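Hypothetical protein Atu2684 (Agrobacterium tumefaciens, PDB 2AXO) is of unknown function but belongs to a thioredoxin-clan family and has a CXXC disulfide at the start of a helix, consistent with a redox-related role. Local coordinates at residues D61-K66 and A129-I134; V74-H79 and A177-E182; E47-Q52 and Y102-A107; S56-D61 and K195-W200. One frame throughout, in Å; residues are numbered along the deposited sequence.

Contact 1 of 4, residues D61-K66 and A129-I134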
loop_
_atom_site.group_PDB
_atom_site.type_symbol
_atom_site.label_atom_id
_atom_site.label_comp_id
_atom_site.label_asym_id
_atom_site.label_seq_id
_atom_site.Cartn_x
_atom_site.Cartn_y
_atom_site.Cartn_z
ATOM N N ASP A 61 5.259 13.944 12.423
ATOM C CA ASP A 61 5.853 13.211 13.526
ATOM C C ASP A 61 6.000 14.144 14.716
ATOM O O ASP A 61 5.777 13.747 15.857
ATOM C CB ASP A 61 7.223 12.661 13.136
ATOM C CG ASP A 61 7.153 11.699 11.967
ATOM O OD1 ASP A 61 6.211 10.880 11.932
ATOM O OD2 ASP A 61 8.049 11.758 11.098
ATOM N N GLU A 62 6.384 15.388 14.438
ATOM C CA GLU A 62 6.556 16.390 15.486
ATOM C C GLU A 62 5.196 16.706 16.093
ATOM O O GLU A 62 5.055 16.809 17.312
ATOM C CB GLU A 62 7.167 17.675 14.909
ATOM C CG GLU A 62 7.282 18.816 15.921
ATOM C CD GLU A 62 7.584 20.163 15.272
ATOM O OE1 GLU A 62 8.651 20.302 14.637
ATOM O OE2 GLU A 62 6.746 21.083 15.399
ATOM N N ALA A 63 4.196 16.857 15.229
ATOM C CA ALA A 63 2.844 17.153 15.670
ATOM C C ALA A 63 2.406 16.117 16.697
ATOM O O ALA A 63 1.942 16.458 17.789
ATOM C CB ALA A 63 1.890 17.142 14.478
ATOM N N LEU A 64 2.558 14.844 16.345
ATOM C CA LEU A 64 2.161 13.764 17.244
ATOM C C LEU A 64 2.930 13.804 18.561
ATOM O O LEU A 64 2.348 13.634 19.634
ATOM C CB LEU A 64 2.374 12.404 16.576
ATOM C CG LEU A 64 1.901 11.178 17.366
ATOM C CD1 LEU A 64 0.375 11.184 17.496
ATOM C CD2 LEU A 64 2.357 9.921 16.642
ATOM N N ARG A 65 4.235 14.020 18.475
ATOM C CA ARG A 65 5.063 14.071 19.670
ATOM C C ARG A 65 4.539 15.122 20.646
ATOM O O ARG A 65 4.519 14.897 21.859
ATOM C CB ARG A 65 6.513 14.369 19.284
ATOM C CG ARG A 65 7.481 14.370 20.452
ATOM C CD ARG A 65 8.918 14.448 19.957
ATOM N NE ARG A 65 9.076 15.499 18.956
ATOM C CZ ARG A 65 10.231 15.829 18.387
ATOM N NH1 ARG A 65 11.348 15.188 18.717
ATOM N NH2 ARG A 65 10.266 16.804 17.486
ATOM N N LYS A 66 4.104 16.262 20.106
ATOM C CA LYS A 66 3.575 17.358 20.921
ATOM C C LYS A 66 2.251 16.995 21.591
ATOM O O LYS A 66 2.013 17.351 22.742
ATOM C CB LYS A 66 3.406 18.620 20.062
ATOM C CG LYS A 66 4.747 19.235 19.660
ATOM C CD LYS A 66 4.619 20.596 18.986
ATOM C CE LYS A 66 3.980 20.495 17.617
ATOM N NZ LYS A 66 4.179 21.747 16.817
ATOM N N ALA A 129 0.242 16.651 9.702
ATOM C CA ALA A 129 0.830 17.851 10.294
ATOM C C ALA A 129 -0.181 18.931 10.660
ATOM O O ALA A 129 0.179 19.938 11.263
ATOM C CB ALA A 129 1.880 18.430 9.353
ATOM N N ASP A 130 -1.443 18.723 10.307
ATOM C CA ASP A 130 -2.471 19.712 10.605
ATOM C C ASP A 130 -2.918 19.654 12.064
ATOM O O ASP A 130 -4.031 19.222 12.360
ATOM C CB ASP A 130 -3.683 19.498 9.702
ATOM C CG ASP A 130 -4.551 20.731 9.601
ATOM O OD1 ASP A 130 -4.673 21.453 10.613
ATOM O OD2 ASP A 130 -5.115 20.978 8.513
ATOM N N VAL A 131 -2.055 20.107 12.966
ATOM C CA VAL A 131 -2.354 20.097 14.395
ATOM C C VAL A 131 -3.676 20.786 14.738
ATOM O O VAL A 131 -4.469 20.266 15.523
ATOM C CB VAL A 131 -1.217 20.763 15.200
ATOM C CG1 VAL A 131 -1.524 20.700 16.691
ATOM C CG2 VAL A 131 0.100 20.072 14.897
ATOM N N ARG A 132 -3.910 21.962 14.166
ATOM C CA ARG A 132 -5.147 22.684 14.431
ATOM C C ARG A 132 -6.352 21.885 13.949
ATOM O O ARG A 132 -7.356 21.775 14.651
ATOM C CB ARG A 132 -5.138 24.051 13.738
ATOM C CG ARG A 132 -4.433 25.162 14.503
ATOM C CD ARG A 132 -2.916 25.044 14.445
ATOM N NE ARG A 132 -2.269 26.186 15.087
ATOM C CZ ARG A 132 -0.955 26.388 15.125
ATOM N NH1 ARG A 132 -0.131 25.522 14.551
ATOM N NH2 ARG A 132 -0.466 27.461 15.734
ATOM N N GLY A 133 -6.245 21.325 12.748
ATOM C CA GLY A 133 -7.343 20.553 12.196
ATOM C C GLY A 133 -7.704 19.332 13.020
ATOM O O GLY A 133 -8.882 19.043 13.227
ATOM N N ILE A 134 -6.696 18.607 13.494
ATOM C CA ILE A 134 -6.960 17.415 14.284
ATOM C C ILE A 134 -7.706 17.726 15.574
ATOM O O ILE A 134 -8.725 17.103 15.865
ATOM C CB ILE A 134 -5.659 16.644 14.581
ATOM C CG1 ILE A 134 -4.550 17.614 14.951
ATOM C CG2 ILE A 134 -5.253 15.831 13.358
ATOM C CD1 ILE A 134 -3.168 16.978 14.990
#
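The backbones come nearest at A63 and A129, whose CA atoms lie 5.8 Å apart where helix 61-66 passes the turn that leads into helix 131-134. The contact is small and apolar. The methyl CB of A63 points at the second segment and meets CG2 of V131 at 3.5 Å, tighter than usual for two carbons. V131 turns this branch inward because CG1 takes the place opposite its backbone N (chi1 -178°), which puts CG2 beside that N and facing A63. The same methyl, A63 CB, also lies 4.4 Å from A129 CA, so a single methyl group touches both the turn and the first residue of the helix. In the thioredoxin fold these are the helices that share one side of the central sheet, and the meeting of A63 with V131 joins helix 58-70 to the start of helix 131-143. The pair continues past the segments, with A129 on P59 and I134 on M67. D130 caps the second helix: its OD1 accepts from G133 N at 2.7 Å, the N-H arriving 47° out of the carboxylate plane. Nearer the surface, K66 NZ forms a salt bridge 3.0 Å from E62 OE2 one turn back, using the lone pair directed away from the other oxygen.

Contact 2 of 4, residues V74-H79 and A177-E182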
loop_
_atom_site.group_PDB
_atom_site.type_symbol
_atom_site.label_atom_id
_atom_site.label_comp_id
_atom_site.label_asym_id
_atom_site.label_seq_id
_atom_site.Cartn_x
_atom_site.Cartn_y
_atom_site.Cartn_z
ATOM N N VAL A 74 -4.923 9.949 22.828
ATOM C CA VAL A 74 -4.264 8.652 22.778
ATOM C C VAL A 74 -3.585 8.707 21.420
ATOM O O VAL A 74 -4.254 8.648 20.387
ATOM C CB VAL A 74 -5.287 7.493 22.801
ATOM C CG1 VAL A 74 -4.607 6.189 22.404
ATOM C CG2 VAL A 74 -5.897 7.365 24.198
ATOM N N GLY A 75 -2.264 8.852 21.424
ATOM C CA GLY A 75 -1.526 8.958 20.182
ATOM C C GLY A 75 -0.725 7.728 19.824
ATOM O O GLY A 75 -0.040 7.144 20.660
ATOM N N LEU A 76 -0.815 7.343 18.557
ATOM C CA LEU A 76 -0.113 6.174 18.054
ATOM C C LEU A 76 0.528 6.458 16.713
ATOM O O LEU A 76 -0.037 7.167 15.882
ATOM C CB LEU A 76 -1.091 5.019 17.881
ATOM C CG LEU A 76 -1.743 4.512 19.165
ATOM C CD1 LEU A 76 -2.929 3.648 18.808
ATOM C CD2 LEU A 76 -0.725 3.730 19.991
ATOM N N SER A 77 1.707 5.891 16.504
ATOM C CA SER A 77 2.412 6.052 15.246
ATOM C C SER A 77 2.573 4.681 14.587
ATOM O O SER A 77 3.132 3.760 15.184
ATOM C CB SER A 77 3.787 6.671 15.482
ATOM O OG SER A 77 4.495 6.764 14.264
ATOM N N TYR A 78 2.056 4.549 13.368
ATOM C CA TYR A 78 2.161 3.303 12.615
ATOM C C TYR A 78 3.086 3.493 11.418
ATOM O O TYR A 78 2.703 4.119 10.430
ATOM C CB TYR A 78 0.803 2.850 12.073
ATOM C CG TYR A 78 -0.229 2.501 13.117
ATOM C CD1 TYR A 78 -1.013 3.491 13.707
ATOM C CD2 TYR A 78 -0.441 1.176 13.499
ATOM C CE1 TYR A 78 -1.984 3.170 14.650
ATOM C CE2 TYR A 78 -1.409 0.844 14.444
ATOM C CZ TYR A 78 -2.175 1.844 15.013
ATOM O OH TYR A 78 -3.129 1.529 15.950
ATOM N N HIS A 79 4.295 2.950 11.493
ATOM C CA HIS A 79 5.226 3.075 10.380
ATOM C C HIS A 79 4.828 2.120 9.262
ATOM O O HIS A 79 4.749 0.908 9.470
ATOM C CB HIS A 79 6.655 2.777 10.840
ATOM C CG HIS A 79 7.259 3.865 11.673
ATOM N ND1 HIS A 79 6.801 4.181 12.934
ATOM C CD2 HIS A 79 8.282 4.716 11.420
ATOM C CE1 HIS A 79 7.518 5.178 13.424
ATOM N NE2 HIS A 79 8.422 5.521 12.525
ATOM N N ALA A 177 -2.831 -2.079 20.897
ATOM C CA ALA A 177 -1.732 -1.710 20.020
ATOM C C ALA A 177 -0.505 -1.517 20.900
ATOM O O ALA A 177 -0.483 -0.650 21.780
ATOM C CB ALA A 177 -2.060 -0.421 19.265
ATOM N N TYR A 178 0.506 -2.348 20.673
ATOM C CA TYR A 178 1.740 -2.292 21.448
ATOM C C TYR A 178 2.737 -1.375 20.757
ATOM O O TYR A 178 2.905 -1.433 19.543
ATOM C CB TYR A 178 2.323 -3.701 21.573
ATOM C CG TYR A 178 1.387 -4.683 22.247
ATOM C CD1 TYR A 178 1.307 -4.756 23.640
ATOM C CD2 TYR A 178 0.566 -5.525 21.494
ATOM C CE1 TYR A 178 0.431 -5.649 24.272
ATOM C CE2 TYR A 178 -0.315 -6.420 22.113
ATOM C CZ TYR A 178 -0.377 -6.476 23.498
ATOM O OH TYR A 178 -1.251 -7.349 24.105
ATOM N N PHE A 179 3.399 -0.523 21.533
ATOM C CA PHE A 179 4.373 0.390 20.958
ATOM C C PHE A 179 5.573 0.597 21.856
ATOM O O PHE A 179 5.560 0.253 23.045
ATOM C CB PHE A 179 3.733 1.760 20.677
ATOM C CG PHE A 179 3.116 2.402 21.888
ATOM C CD1 PHE A 179 1.743 2.315 22.106
ATOM C CD2 PHE A 179 3.908 3.075 22.823
ATOM C CE1 PHE A 179 1.162 2.885 23.238
ATOM C CE2 PHE A 179 3.341 3.649 23.960
ATOM C CZ PHE A 179 1.963 3.554 24.169
ATOM N N THR A 180 6.625 1.139 21.258
ATOM C CA THR A 180 7.822 1.481 21.994
ATOM C C THR A 180 7.524 2.927 22.362
ATOM O O THR A 180 6.853 3.637 21.617
ATOM C CB THR A 180 9.094 1.408 21.107
ATOM O OG1 THR A 180 8.917 2.224 19.936
ATOM C CG2 THR A 180 9.362 -0.030 20.684
ATOM N N ARG A 181 7.988 3.351 23.526
ATOM C CA ARG A 181 7.756 4.711 23.982
ATOM C C ARG A 181 8.488 5.690 23.070
ATOM O O ARG A 181 7.875 6.562 22.452
ATOM C CB ARG A 181 8.241 4.834 25.423
ATOM C CG ARG A 181 8.263 6.230 25.980
ATOM C CD ARG A 181 6.884 6.836 26.062
ATOM N NE ARG A 181 6.907 7.978 26.965
ATOM C CZ ARG A 181 5.918 8.849 27.097
ATOM N NH1 ARG A 181 4.811 8.713 26.374
ATOM N NH2 ARG A 181 6.042 9.851 27.954
ATOM N N GLU A 182 9.805 5.537 22.985
ATOM C CA GLU A 182 10.628 6.382 22.130
ATOM C C GLU A 182 11.724 5.532 21.501
ATOM O O GLU A 182 12.418 4.800 22.196
ATOM C CB GLU A 182 11.263 7.516 22.933
ATOM C CG GLU A 182 12.069 8.466 22.070
ATOM C CD GLU A 182 13.551 8.410 22.355
ATOM O OE1 GLU A 182 13.971 8.935 23.411
ATOM O OE2 GLU A 182 14.295 7.837 21.528
#
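L76 meets A177 and F179 where the edge strand of the thioredoxin-like sheet crosses a strand of the antiparallel sheet that contains strands 172-186 and 196-212. The axes of 74-79 and 177-180 make an angle of 80° and approach to 8.4 Å, so the two strands cross almost at right angles, meeting through side chains with no hydrogen bond between the segments. From CB, which does not itself aim at the other strand, the L76 chain turns at CG: this carbon lies opposite the carbonyl carbon and beside the backbone N (chi1 -64°), and that turn brings the forked end close to the strand it crosses. The two methyls then divide the work. CD1 meets the methyl CB of A177 at 4.2 Å. CD2 goes to F179, 3.5 Å from CD1 of the ring and 3.8 Å from its CE1, with the leucine and phenylalanine side chains crossing at about a right angle. F179 holds its ring up to the leucine with CG lodged between the backbone N and the carbonyl carbon (chi1 57°), and H201 stacks on that ring from strand 196-212. L76 also packs on A235 and L237 of strand 232-241. Y78 reaches the same strand as L76 does, 177-180, with its hydroxyl, which is weakly hydrogen-bonded to E47 OE2 and R100 NE; the contact itself is Y78 OH to A177 CB, 4.0 Å.

Contact 3 of 4, residues E47-Q52 and Y102-A107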
loop_
_atom_site.group_PDB
_atom_site.type_symbol
_atom_site.label_atom_id
_atom_site.label_comp_id
_atom_site.label_asym_id
_atom_site.label_seq_id
_atom_site.Cartn_x
_atom_site.Cartn_y
_atom_site.Cartn_z
ATOM N N GLU A 47 -4.214 8.360 15.241
ATOM C CA GLU A 47 -3.363 7.323 14.692
ATOM C C GLU A 47 -2.677 7.854 13.454
ATOM O O GLU A 47 -3.315 8.093 12.431
ATOM C CB GLU A 47 -4.195 6.094 14.340
ATOM C CG GLU A 47 -4.763 5.401 15.553
ATOM C CD GLU A 47 -5.697 4.273 15.187
ATOM O OE1 GLU A 47 -6.803 4.566 14.694
ATOM O OE2 GLU A 47 -5.306 3.103 15.380
ATOM N N LEU A 48 -1.368 8.040 13.558
ATOM C CA LEU A 48 -0.580 8.568 12.457
ATOM C C LEU A 48 0.147 7.490 11.673
ATOM O O LEU A 48 0.845 6.652 12.249
ATOM C CB LEU A 48 0.446 9.560 13.007
ATOM C CG LEU A 48 1.521 10.078 12.052
ATOM C CD1 LEU A 48 0.907 11.066 11.069
ATOM C CD2 LEU A 48 2.626 10.745 12.861
ATOM N N PHE A 49 -0.027 7.506 10.356
ATOM C CA PHE A 49 0.666 6.565 9.490
ATOM C C PHE A 49 1.787 7.390 8.886
ATOM O O PHE A 49 1.555 8.420 8.250
ATOM C CB PHE A 49 -0.287 5.996 8.439
ATOM C CG PHE A 49 -1.363 5.143 9.041
ATOM C CD1 PHE A 49 -2.514 5.722 9.572
ATOM C CD2 PHE A 49 -1.168 3.773 9.202
ATOM C CE1 PHE A 49 -3.452 4.951 10.263
ATOM C CE2 PHE A 49 -2.097 2.994 9.889
ATOM C CZ PHE A 49 -3.241 3.583 10.423
ATOM N N THR A 50 3.012 6.932 9.118
ATOM C CA THR A 50 4.197 7.658 8.692
ATOM C C THR A 50 5.311 6.686 8.323
ATOM O O THR A 50 5.087 5.488 8.230
ATOM C CB THR A 50 4.670 8.556 9.865
ATOM O OG1 THR A 50 5.854 9.274 9.503
ATOM C CG2 THR A 50 4.942 7.697 11.101
ATOM N N SER A 51 6.510 7.216 8.104
ATOM C CA SER A 51 7.672 6.397 7.775
ATOM C C SER A 51 8.912 7.273 7.742
ATOM O O SER A 51 8.841 8.452 7.393
ATOM C CB SER A 51 7.505 5.711 6.414
ATOM O OG SER A 51 8.692 5.012 6.068
ATOM N N GLN A 52 10.054 6.709 8.106
ATOM C CA GLN A 52 11.263 7.505 8.082
ATOM C C GLN A 52 11.680 7.731 6.631
ATOM O O GLN A 52 12.438 8.652 6.332
ATOM C CB GLN A 52 12.387 6.830 8.868
ATOM C CG GLN A 52 13.181 5.796 8.105
ATOM C CD GLN A 52 14.565 5.601 8.694
ATOM O OE1 GLN A 52 15.448 6.449 8.540
ATOM N NE2 GLN A 52 14.754 4.490 9.390
ATOM N N TYR A 102 -4.911 0.344 5.123
ATOM C CA TYR A 102 -5.773 -0.096 4.023
ATOM C C TYR A 102 -7.187 -0.298 4.554
ATOM O O TYR A 102 -8.170 0.060 3.904
ATOM C CB TYR A 102 -5.288 -1.422 3.420
ATOM C CG TYR A 102 -3.940 -1.361 2.749
ATOM C CD1 TYR A 102 -3.510 -0.206 2.103
ATOM C CD2 TYR A 102 -3.114 -2.484 2.711
ATOM C CE1 TYR A 102 -2.291 -0.167 1.433
ATOM C CE2 TYR A 102 -1.897 -2.456 2.039
ATOM C CZ TYR A 102 -1.496 -1.292 1.401
ATOM O OH TYR A 102 -0.306 -1.265 0.710
ATOM N N GLY A 103 -7.280 -0.889 5.740
ATOM C CA GLY A 103 -8.574 -1.123 6.349
ATOM C C GLY A 103 -9.320 0.184 6.491
ATOM O O GLY A 103 -10.522 0.258 6.234
ATOM N N TYR A 104 -8.601 1.222 6.910
ATOM C CA TYR A 104 -9.200 2.534 7.069
ATOM C C TYR A 104 -9.580 3.122 5.718
ATOM O O TYR A 104 -10.642 3.733 5.580
ATOM C CB TYR A 104 -8.247 3.478 7.809
ATOM C CG TYR A 104 -8.344 3.371 9.318
ATOM C CD1 TYR A 104 -9.577 3.462 9.960
ATOM C CD2 TYR A 104 -7.201 3.207 10.104
ATOM C CE1 TYR A 104 -9.674 3.393 11.353
ATOM C CE2 TYR A 104 -7.282 3.136 11.496
ATOM C CZ TYR A 104 -8.518 3.231 12.114
ATOM O OH TYR A 104 -8.602 3.178 13.487
HETATM N N MSE A 105 -8.719 2.942 4.721
HETATM C CA MSE A 105 -9.013 3.452 3.384
HETATM C C MSE A 105 -10.375 2.931 2.944
HETATM O O MSE A 105 -11.238 3.696 2.520
HETATM C CB MSE A 105 -7.956 2.988 2.377
HETATM C CG MSE A 105 -8.316 3.294 0.920
HETATM SE SE MSE A 105 -7.177 2.367 -0.350
HETATM C CE MSE A 105 -7.988 0.630 -0.191
ATOM N N ARG A 106 -10.557 1.620 3.043
ATOM C CA ARG A 106 -11.813 1.006 2.645
ATOM C C ARG A 106 -12.989 1.516 3.463
ATOM O O ARG A 106 -14.002 1.921 2.899
ATOM C CB ARG A 106 -11.721 -0.514 2.765
ATOM C CG ARG A 106 -10.679 -1.139 1.852
ATOM C CD ARG A 106 -10.844 -2.648 1.800
ATOM N NE ARG A 106 -10.465 -3.310 3.043
ATOM C CZ ARG A 106 -9.213 -3.589 3.389
ATOM N NH1 ARG A 106 -8.209 -3.262 2.583
ATOM N NH2 ARG A 106 -8.963 -4.207 4.534
ATOM N N ALA A 107 -12.860 1.503 4.787
ATOM C CA ALA A 107 -13.941 1.972 5.649
ATOM C C ALA A 107 -14.314 3.420 5.354
ATOM O O ALA A 107 -15.488 3.781 5.379
ATOM C CB ALA A 107 -13.547 1.829 7.119
#
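Y104, on helix 102-107, reaches E47 and F49 on strand 47-50 and so joins an inner strand of the thioredoxin-like sheet to helix 95-107. This helix lies on the face opposite helix 58-70: L48, between E47 and F49, packs on A60 and L64 of the latter. The close part of the contact is polar and buried. Y104 OH gives a short but weak hydrogen bond to E47 OE1 at 2.6 Å, the carboxylate standing almost perpendicular to the ring (88°). Q239 NE2 bonds to the same hydroxyl, and E47 OE2 pairs with R100 in a salt bridge, so both residues have further partners, and R100 would probably favour the ionised form of E47. E47 gets there on a chain extended beyond CG, which lies beside the backbone N (chi1 -67°). The apolar part is looser. F49, whose ring is also stacked with Y78, reaches the edge of the Y104 ring near its plane. I250 and P247 of strand 247-257 pack against Y104 as well. The other side of the helix faces the second subunit, where Y102 meets Y82 of that subunit; R106, partly exposed, is salt-bridged to D246. Within the looser part, the nearest approach is F49 CZ to Y104 CD2, at 4.0 Å.

Contact 4 of 4, residues S56-D61 and K195-W200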
loop_
_atom_site.group_PDB
_atom_site.type_symbol
_atom_site.label_atom_id
_atom_site.label_comp_id
_atom_site.label_asym_id
_atom_site.label_seq_id
_atom_site.Cartn_x
_atom_site.Cartn_y
_atom_site.Cartn_z
ATOM N N SER A 56 8.047 14.017 3.677
ATOM C CA SER A 56 7.078 15.000 4.145
ATOM C C SER A 56 6.426 14.587 5.457
ATOM O O SER A 56 5.461 15.202 5.893
ATOM C CB SER A 56 5.993 15.214 3.087
ATOM O OG SER A 56 5.366 13.985 2.756
ATOM N N CYS A 57 6.958 13.549 6.090
ATOM C CA CYS A 57 6.388 13.066 7.337
ATOM C C CYS A 57 6.899 13.709 8.626
ATOM O O CYS A 57 6.135 13.863 9.579
ATOM C CB CYS A 57 6.551 11.546 7.421
ATOM S SG CYS A 57 5.399 10.622 6.355
ATOM N N PRO A 58 8.185 14.104 8.677
ATOM C CA PRO A 58 8.718 14.719 9.897
ATOM C C PRO A 58 7.794 15.733 10.579
ATOM O O PRO A 58 7.618 15.693 11.800
ATOM C CB PRO A 58 10.035 15.326 9.424
ATOM C CG PRO A 58 10.496 14.304 8.420
ATOM C CD PRO A 58 9.224 14.045 7.630
ATOM N N PRO A 59 7.196 16.655 9.806
ATOM C CA PRO A 59 6.300 17.647 10.407
ATOM C C PRO A 59 5.159 16.984 11.190
ATOM O O PRO A 59 4.782 17.443 12.274
ATOM C CB PRO A 59 5.798 18.426 9.197
ATOM C CG PRO A 59 6.962 18.379 8.270
ATOM C CD PRO A 59 7.406 16.941 8.375
ATOM N N ALA A 60 4.617 15.904 10.631
ATOM C CA ALA A 60 3.522 15.169 11.262
ATOM C C ALA A 60 4.013 14.404 12.483
ATOM O O ALA A 60 3.275 14.223 13.448
ATOM C CB ALA A 60 2.902 14.207 10.262
ATOM N N ASP A 61 5.259 13.944 12.423
ATOM C CA ASP A 61 5.853 13.211 13.526
ATOM C C ASP A 61 6.000 14.144 14.716
ATOM O O ASP A 61 5.777 13.747 15.857
ATOM C CB ASP A 61 7.223 12.661 13.136
ATOM C CG ASP A 61 7.153 11.699 11.967
ATOM O OD1 ASP A 61 6.211 10.880 11.932
ATOM O OD2 ASP A 61 8.049 11.758 11.098
ATOM N N LYS A 195 23.697 10.901 11.879
ATOM C CA LYS A 195 22.674 11.565 12.680
ATOM C C LYS A 195 21.688 10.549 13.265
ATOM O O LYS A 195 21.806 9.345 13.030
ATOM C CB LYS A 195 21.921 12.599 11.827
ATOM C CG LYS A 195 22.787 13.773 11.352
ATOM C CD LYS A 195 21.972 14.838 10.619
ATOM C CE LYS A 195 21.408 14.323 9.299
ATOM N NZ LYS A 195 20.549 15.343 8.621
ATOM N N LYS A 196 20.724 11.043 14.035
ATOM C CA LYS A 196 19.723 10.186 14.660
ATOM C C LYS A 196 18.382 10.892 14.816
ATOM O O LYS A 196 18.323 12.045 15.250
ATOM C CB LYS A 196 20.205 9.726 16.037
ATOM C CG LYS A 196 21.264 8.641 16.009
ATOM C CD LYS A 196 21.697 8.275 17.416
ATOM C CE LYS A 196 22.393 6.928 17.442
ATOM N NZ LYS A 196 21.454 5.842 17.043
HETATM N N MSE A 197 17.309 10.195 14.460
HETATM C CA MSE A 197 15.963 10.741 14.581
HETATM C C MSE A 197 15.187 9.942 15.619
HETATM O O MSE A 197 15.440 8.752 15.820
HETATM C CB MSE A 197 15.229 10.694 13.235
HETATM C CG MSE A 197 15.684 11.756 12.245
HETATM SE SE MSE A 197 14.579 11.873 10.653
HETATM C CE MSE A 197 13.155 12.983 11.346
ATOM N N SER A 198 14.244 10.602 16.278
ATOM C CA SER A 198 13.443 9.953 17.305
ATOM C C SER A 198 11.969 9.862 16.930
ATOM O O SER A 198 11.386 10.818 16.424
ATOM C CB SER A 198 13.591 10.707 18.627
ATOM O OG SER A 198 12.657 10.241 19.584
ATOM N N TYR A 199 11.379 8.697 17.181
ATOM C CA TYR A 199 9.968 8.454 16.903
ATOM C C TYR A 199 9.303 8.022 18.198
ATOM O O TYR A 199 9.917 7.340 19.012
ATOM C CB TYR A 199 9.817 7.363 15.842
ATOM C CG TYR A 199 10.238 7.819 14.468
ATOM C CD1 TYR A 199 9.381 8.577 13.672
ATOM C CD2 TYR A 199 11.506 7.516 13.971
ATOM C CE1 TYR A 199 9.779 9.021 12.414
ATOM C CE2 TYR A 199 11.912 7.958 12.716
ATOM C CZ TYR A 199 11.046 8.707 11.946
ATOM O OH TYR A 199 11.440 9.135 10.703
ATOM N N TRP A 200 8.048 8.421 18.382
ATOM C CA TRP A 200 7.317 8.095 19.604
ATOM C C TRP A 200 6.068 7.268 19.354
ATOM O O TRP A 200 5.388 7.446 18.346
ATOM C CB TRP A 200 6.930 9.381 20.342
ATOM C CG TRP A 200 8.113 10.137 20.875
ATOM C CD1 TRP A 200 9.007 10.880 20.158
ATOM C CD2 TRP A 200 8.568 10.157 22.230
ATOM N NE1 TRP A 200 9.994 11.360 20.987
ATOM C CE2 TRP A 200 9.747 10.932 22.264
ATOM C CE3 TRP A 200 8.091 9.597 23.423
ATOM C CZ2 TRP A 200 10.464 11.153 23.444
ATOM C CZ3 TRP A 200 8.802 9.817 24.596
ATOM C CH2 TRP A 200 9.976 10.592 24.596
HETATM O O HOH W 1 9.692 10.502 9.266
HETATM O O HOH W 2 6.784 10.720 16.575
#
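The Y199 ring and the D61 carboxylate meet at the edge of the ring, their planes 82° apart. D61 OD2 lies close to the ring plane, 3.5 Å from Y199 CE1, where the slightly positive ring hydrogens would probably suit an oxygen. A water sits at the same ring's edge, in its plane, and joins the two groups: it donates to D61 OD2 at 2.8 Å and accepts from Y199 OH at 2.6 Å. H79 adds an edge-to-face ring contact to Y199. The other carboxylate oxygen, D61 OD1, is held by T50 OG1. A second water spans the backbones, donating to D61 O at 3.3 Å and accepting from W200 N at 3.2 Å; with no direct hydrogen bond between the segments, water supplies both polar links. Toward the start of the helix the contact becomes apolar. The selenomethionine M197 bends its end (chi3 83°) and lays CE 4.2 Å from P58 CG. P58 directly follows C57, which forms the disulfide with C54 in the CXXC arrangement found at the N-terminal end of the helix after the first strand of the thioredoxin core fold; D61 N bonds back to C57 O at 3.0 Å. Strand 196-200 is thus set beside the first turn of helix 58-70, with strand 172-186 paired to it and strand 45-50 packed against the helix through L48, and T50 against C57.

From the N terminus, strand 45-50 opens the first long-range loop, which contact 3 closes on helix 95-107. Helix 58-70 follows and starts two more: contact 4, from its first turn, closes the longest loop at strand 196-212, and contact 1, sharing D61 with it, closes on helix 131-143. Strand 74-79 then begins the loop that contact 2 closes on strand 172-186. Contacts 1 and 2 nest inside contact 4 and cross each other; contact 3 crosses all three. Contact 1 joins two helices on one face of the thioredoxin-like sheet and contact 3 joins a helix to its other face, while contacts 2 and 4 fasten that core to neighbouring strands 172-186 and 196-212 of an antiparallel sheet.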